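Local coordinates for ARO (armadillo repeats only protein) (Plasmodium falciparum Santa Lucia, PDB 5EWP) that probably helps translocate rhoptries to the parasite's apical pole and attach them there, binding other proteins through armadillo repeats, at residues M124-A129 / K160-E165; Y132-M137 / Q150-I155. One frame throughout, in Å; residues are numbered along the deposited sequence.

Interaction 1 (M124-A129 / K160-E165); sequences MFESGA and KKYKKE
Lys161 opens the contact from its backbone: its carbonyl O lies 4.4 Å from Phe125 CZ, obliquely to the ring, while its side chain leads away. One residue on, Tyr162 carries most of the weight. With CG beside its backbone N (chi1 -61°), its ring swings across to Phe125, whose own CG is anti to the backbone N (chi1 -178°). The two rings form an offset stack, centroids 3.9 Å apart and planes 18° from parallel. Tyr162 CD1 sits above the centre of the Phe125 ring, whereas Phe125 CG meets the tyrosine face nearer its rim; Phe125 CB adds a CH-pi contact over that same face, 4.0 Å from the centroid. At the far end of the tyrosine, a water in the ring plane bridges OH to Glu126, donating to OE2 at 2.6 Å. At the end of 160-165, Glu165 CB touches the edge of the Phe125 ring, 3.7 Å from CE1. Helix 118-126 ends here in a Schellman motif, with Gly128 at positive phi. At the surface of the armadillo-type solenoid, the stack joins that end to the start of helix 160-168, while Ile155 of helix 142-156 packs against Phe125 and Met124.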
loop_
_atom_site.group_PDB
_atom_site.type_symbol
_atom_site.label_atom_id
_atom_site.label_comp_id
_atom_site.label_asym_id
_atom_site.label_seq_id
_atom_site.Cartn_x
_atom_site.Cartn_y
_atom_site.Cartn_z
ATOM N N MET A 124 -2.132 -6.119 -10.252
ATOM C CA MET A 124 -1.654 -6.465 -8.915
ATOM C C MET A 124 -2.407 -7.661 -8.372
ATOM O O MET A 124 -1.804 -8.556 -7.792
ATOM C CB MET A 124 -1.793 -5.294 -7.953
ATOM C CG MET A 124 -0.913 -4.130 -8.328
ATOM S SD MET A 124 -1.131 -2.794 -7.151
ATOM C CE MET A 124 -0.430 -1.470 -8.123
ATOM N N PHE A 125 -3.722 -7.697 -8.574
ATOM C CA PHE A 125 -4.468 -8.832 -8.071
ATOM C C PHE A 125 -4.008 -10.109 -8.754
ATOM O O PHE A 125 -3.718 -11.114 -8.103
ATOM C CB PHE A 125 -5.979 -8.676 -8.268
ATOM C CG PHE A 125 -6.745 -9.828 -7.703
ATOM C CD1 PHE A 125 -7.078 -9.852 -6.364
ATOM C CD2 PHE A 125 -7.059 -10.929 -8.493
ATOM C CE1 PHE A 125 -7.759 -10.935 -5.830
ATOM C CE2 PHE A 125 -7.721 -12.023 -7.965
ATOM C CZ PHE A 125 -8.078 -12.022 -6.638
ATOM N N GLU A 126 -3.944 -10.059 -10.079
ATOM C CA GLU A 126 -3.656 -11.243 -10.871
ATOM C C GLU A 126 -2.224 -11.725 -10.691
ATOM O O GLU A 126 -1.926 -12.896 -10.921
ATOM C CB GLU A 126 -3.953 -10.964 -12.342
ATOM C CG GLU A 126 -5.458 -10.796 -12.571
ATOM C CD GLU A 126 -5.842 -10.599 -14.029
ATOM O OE1 GLU A 126 -4.938 -10.430 -14.869
ATOM O OE2 GLU A 126 -7.062 -10.607 -14.326
ATOM N N SER A 127 -1.352 -10.833 -10.236
ATOM C CA SER A 127 0.046 -11.185 -10.089
ATOM C C SER A 127 0.381 -11.614 -8.662
ATOM O O SER A 127 1.537 -11.934 -8.376
ATOM C CB SER A 127 0.929 -10.011 -10.526
ATOM O OG SER A 127 0.640 -9.621 -11.861
ATOM N N GLY A 128 -0.616 -11.617 -7.776
ATOM C CA GLY A 128 -0.462 -12.163 -6.434
ATOM C C GLY A 128 0.016 -11.216 -5.336
ATOM O O GLY A 128 0.610 -11.647 -4.353
ATOM N N ALA A 129 -0.274 -9.928 -5.482
ATOM C CA ALA A 129 0.179 -8.930 -4.510
ATOM C C ALA A 129 -0.526 -9.018 -3.160
ATOM O O ALA A 129 0.057 -8.660 -2.155
ATOM C CB ALA A 129 -0.002 -7.529 -5.068
ATOM N N LYS A 160 -15.954 -8.256 -6.888
ATOM C CA LYS A 160 -16.393 -9.077 -5.766
ATOM C C LYS A 160 -15.448 -10.246 -5.490
ATOM O O LYS A 160 -15.242 -10.635 -4.329
ATOM C CB LYS A 160 -17.811 -9.601 -6.013
ATOM C CG LYS A 160 -18.336 -10.424 -4.858
ATOM C CD LYS A 160 -19.758 -10.916 -5.110
ATOM C CE LYS A 160 -20.246 -11.731 -3.923
ATOM N NZ LYS A 160 -21.678 -12.107 -4.028
ATOM N N LYS A 161 -14.875 -10.819 -6.549
ATOM C CA LYS A 161 -13.937 -11.924 -6.367
ATOM C C LYS A 161 -12.676 -11.467 -5.643
ATOM O O LYS A 161 -12.066 -12.245 -4.901
ATOM C CB LYS A 161 -13.565 -12.559 -7.704
ATOM C CG LYS A 161 -14.724 -13.303 -8.360
ATOM C CD LYS A 161 -14.353 -13.777 -9.749
ATOM C CE LYS A 161 -15.228 -14.939 -10.184
ATOM N NZ LYS A 161 -14.962 -16.149 -9.351
ATOM N N TYR A 162 -12.296 -10.207 -5.841
ATOM C CA TYR A 162 -11.095 -9.678 -5.171
ATOM C C TYR A 162 -11.371 -9.531 -3.675
ATOM O O TYR A 162 -10.511 -9.832 -2.837
ATOM C CB TYR A 162 -10.662 -8.334 -5.756
ATOM C CG TYR A 162 -10.282 -8.354 -7.220
ATOM C CD1 TYR A 162 -10.230 -9.543 -7.949
ATOM C CD2 TYR A 162 -9.961 -7.168 -7.873
ATOM C CE1 TYR A 162 -9.887 -9.539 -9.321
ATOM C CE2 TYR A 162 -9.615 -7.151 -9.222
ATOM C CZ TYR A 162 -9.576 -8.331 -9.934
ATOM O OH TYR A 162 -9.231 -8.273 -11.268
ATOM N N LYS A 163 -12.579 -9.074 -3.346
ATOM C CA LYS A 163 -13.011 -8.965 -1.952
ATOM C C LYS A 163 -13.052 -10.333 -1.281
ATOM O O LYS A 163 -12.646 -10.472 -0.125
ATOM C CB LYS A 163 -14.379 -8.291 -1.853
ATOM C CG LYS A 163 -14.365 -6.806 -2.188
ATOM C CD LYS A 163 -15.761 -6.227 -2.165
ATOM C CE LYS A 163 -15.755 -4.726 -2.380
ATOM N NZ LYS A 163 -17.161 -4.208 -2.306
ATOM N N LYS A 164 -13.581 -11.331 -1.986
ATOM C CA LYS A 164 -13.603 -12.706 -1.473
ATOM C C LYS A 164 -12.207 -13.215 -1.144
ATOM O O LYS A 164 -11.992 -13.839 -0.095
ATOM C CB LYS A 164 -14.264 -13.656 -2.476
ATOM C CG LYS A 164 -15.764 -13.776 -2.305
ATOM C CD LYS A 164 -16.412 -14.437 -3.512
ATOM C CE LYS A 164 -17.925 -14.492 -3.359
ATOM N NZ LYS A 164 -18.556 -15.390 -4.363
ATOM N N GLU A 165 -11.263 -12.961 -2.047
ATOM C CA GLU A 165 -9.887 -13.390 -1.858
ATOM C C GLU A 165 -9.255 -12.636 -0.680
ATOM O O GLU A 165 -8.577 -13.237 0.167
ATOM C CB GLU A 165 -9.093 -13.189 -3.153
ATOM C CG GLU A 165 -7.589 -13.455 -3.063
ATOM C CD GLU A 165 -7.216 -14.938 -2.999
ATOM O OE1 GLU A 165 -8.112 -15.791 -2.865
ATOM O OE2 GLU A 165 -6.007 -15.246 -3.095
HETATM O O HOH W 1 -8.903 -10.573 -12.475
#

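Interaction 2 (Y132-M137 / Q150-I155); sequences YLISGM and QTCRNI
This is a buried apolar helix-helix contact near the middle of the armadillo-repeat solenoid, where helix 130-136 runs roughly antiparallel to helix 142-156. The short segments cross at -140° with their axes 9.6 Å apart, close enough for their side chains to touch. Leu133 and Cys152 form its centre. The cysteine sulfur, beside its own backbone N (chi1 -73°), reaches across to Leu133 CB at 3.6 Å and meets Ile134 CG1 and Met137 CE more loosely. Met137 brings its methyl there through a bend at chi3 (-81°). Leu133 works through its other end as well: CD1 approaches the methyl of Thr151, 3.7 Å from CG2. The Leu133 side chain crosses those of Thr151 and Ile155 at about a right angle, its CD1 4.0 Å from Ile155 CD1. Thr151 can offer that methyl because its hydroxyl is turned back to bond Ala147 O within its own helix. Phe166 of helix 160-168 touches Ile134, Met137 and Cys152. Beyond the interface, Arg153, also salt-bridged to Asp203, gives an in-plane hydrogen bond from NH1 to Asn154 OD1 at 2.9 Å.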
loop_
_atom_site.group_PDB
_atom_site.type_symbol
_atom_site.label_atom_id
_atom_site.label_comp_id
_atom_site.label_asym_id
_atom_site.label_seq_id
_atom_site.Cartn_x
_atom_site.Cartn_y
_atom_site.Cartn_z
ATOM N N TYR A 132 0.991 -10.354 0.302
ATOM C CA TYR A 132 2.120 -9.545 0.771
ATOM C C TYR A 132 1.622 -8.226 1.340
ATOM O O TYR A 132 2.089 -7.768 2.375
ATOM C CB TYR A 132 3.112 -9.289 -0.363
ATOM C CG TYR A 132 3.662 -10.564 -0.934
ATOM C CD1 TYR A 132 4.667 -11.260 -0.278
ATOM C CD2 TYR A 132 3.138 -11.105 -2.107
ATOM C CE1 TYR A 132 5.161 -12.448 -0.788
ATOM C CE2 TYR A 132 3.628 -12.294 -2.623
ATOM C CZ TYR A 132 4.644 -12.959 -1.957
ATOM O OH TYR A 132 5.140 -14.138 -2.456
ATOM N N LEU A 133 0.659 -7.613 0.658
ATOM C CA LEU A 133 0.130 -6.342 1.127
ATOM C C LEU A 133 -0.642 -6.518 2.433
ATOM O O LEU A 133 -0.601 -5.649 3.308
ATOM C CB LEU A 133 -0.752 -5.719 0.057
ATOM C CG LEU A 133 -0.039 -5.330 -1.242
ATOM C CD1 LEU A 133 -1.076 -4.979 -2.292
ATOM C CD2 LEU A 133 0.906 -4.168 -1.015
ATOM N N ILE A 134 -1.358 -7.637 2.564
ATOM C CA ILE A 134 -2.086 -7.911 3.795
ATOM C C ILE A 134 -1.120 -8.139 4.949
ATOM O O ILE A 134 -1.326 -7.642 6.060
ATOM C CB ILE A 134 -3.023 -9.132 3.642
ATOM C CG1 ILE A 134 -4.196 -8.760 2.738
ATOM C CG2 ILE A 134 -3.554 -9.585 4.999
ATOM C CD1 ILE A 134 -5.053 -9.953 2.293
ATOM N N SER A 135 -0.046 -8.874 4.675
ATOM C CA SER A 135 0.988 -9.083 5.678
ATOM C C SER A 135 1.573 -7.736 6.124
ATOM O O SER A 135 1.857 -7.524 7.312
ATOM C CB SER A 135 2.080 -10.002 5.117
ATOM O OG SER A 135 3.001 -10.383 6.120
ATOM N N GLY A 136 1.725 -6.825 5.165
ATOM C CA GLY A 136 2.272 -5.499 5.413
ATOM C C GLY A 136 1.438 -4.627 6.338
ATOM O O GLY A 136 1.959 -3.726 6.990
ATOM N N MET A 137 0.134 -4.878 6.401
ATOM C CA MET A 137 -0.720 -4.131 7.322
ATOM C C MET A 137 -0.383 -4.437 8.783
ATOM O O MET A 137 -0.882 -3.776 9.693
ATOM C CB MET A 137 -2.205 -4.432 7.059
ATOM C CG MET A 137 -2.775 -3.696 5.858
ATOM S SD MET A 137 -4.560 -3.947 5.763
ATOM C CE MET A 137 -4.586 -5.550 4.990
ATOM N N GLN A 150 -4.360 0.906 1.957
ATOM C CA GLN A 150 -4.901 1.684 0.834
ATOM C C GLN A 150 -4.795 0.911 -0.473
ATOM O O GLN A 150 -5.715 0.918 -1.271
ATOM C CB GLN A 150 -4.179 3.025 0.694
ATOM C CG GLN A 150 -4.761 3.933 -0.403
ATOM C CD GLN A 150 -6.149 4.448 -0.061
ATOM O OE1 GLN A 150 -7.117 4.257 -0.819
ATOM N NE2 GLN A 150 -6.254 5.117 1.077
ATOM N N THR A 151 -3.656 0.269 -0.703
ATOM C CA THR A 151 -3.455 -0.487 -1.937
ATOM C C THR A 151 -4.405 -1.676 -2.008
ATOM O O THR A 151 -5.005 -1.948 -3.053
ATOM C CB THR A 151 -1.990 -0.954 -2.049
ATOM O OG1 THR A 151 -1.161 0.189 -1.856
ATOM C CG2 THR A 151 -1.703 -1.513 -3.438
ATOM N N CYS A 152 -4.548 -2.381 -0.892
ATOM C CA CYS A 152 -5.543 -3.461 -0.815
ATOM C C CYS A 152 -6.925 -2.969 -1.194
ATOM O O CYS A 152 -7.636 -3.624 -1.955
ATOM C CB CYS A 152 -5.609 -4.058 0.579
ATOM S SG CYS A 152 -4.172 -5.081 0.955
ATOM N N ARG A 153 -7.316 -1.828 -0.636
ATOM C CA ARG A 153 -8.643 -1.281 -0.912
ATOM C C ARG A 153 -8.776 -0.893 -2.376
ATOM O O ARG A 153 -9.809 -1.164 -3.010
ATOM C CB ARG A 153 -8.936 -0.086 -0.012
ATOM C CG ARG A 153 -10.259 0.642 -0.333
ATOM C CD ARG A 153 -10.034 1.821 -1.269
ATOM N NE ARG A 153 -11.295 2.431 -1.689
ATOM C CZ ARG A 153 -11.417 3.212 -2.753
ATOM N NH1 ARG A 153 -10.360 3.465 -3.506
ATOM N NH2 ARG A 153 -12.594 3.740 -3.066
ATOM N N ASN A 154 -7.740 -0.251 -2.914
ATOM C CA ASN A 154 -7.797 0.181 -4.317
ATOM C C ASN A 154 -7.981 -1.009 -5.242
ATOM O O ASN A 154 -8.650 -0.909 -6.284
ATOM C CB ASN A 154 -6.544 0.988 -4.692
ATOM C CG ASN A 154 -6.525 2.379 -4.035
ATOM O OD1 ASN A 154 -7.537 2.843 -3.519
ATOM N ND2 ASN A 154 -5.379 3.047 -4.081
ATOM N N ILE A 155 -7.415 -2.145 -4.850
ATOM C CA ILE A 155 -7.613 -3.392 -5.586
ATOM C C ILE A 155 -8.995 -3.997 -5.332
ATOM O O ILE A 155 -9.714 -4.284 -6.297
ATOM C CB ILE A 155 -6.523 -4.437 -5.223
ATOM C CG1 ILE A 155 -5.162 -3.956 -5.731
ATOM C CG2 ILE A 155 -6.839 -5.804 -5.813
ATOM C CD1 ILE A 155 -3.966 -4.649 -5.035
#

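Interaction 2 is the core contact, with every touching residue buried; interaction 1 lies at the surface, their centres about 10 Å apart. Each joins a different pair of helices, and the inner pair, 130-136 and 142-156, lies in sequence between the outer pair, 118-126 and 160-168. The chemistry follows the depth. Inside, aliphatic branches and sulfur meet without a hydrogen bond between the segments; outside, aromatic faces stack and a water links a carboxylate to a phenol. Helix 142-156 is where they meet: it belongs to interaction 2 and also touches both helices of interaction 1. Thr151 CG2 touches Met124 SD, and Tyr162 CD2 rests against Ile155 O at 3.3 Å, making the two contacts one continuous stretch of packing.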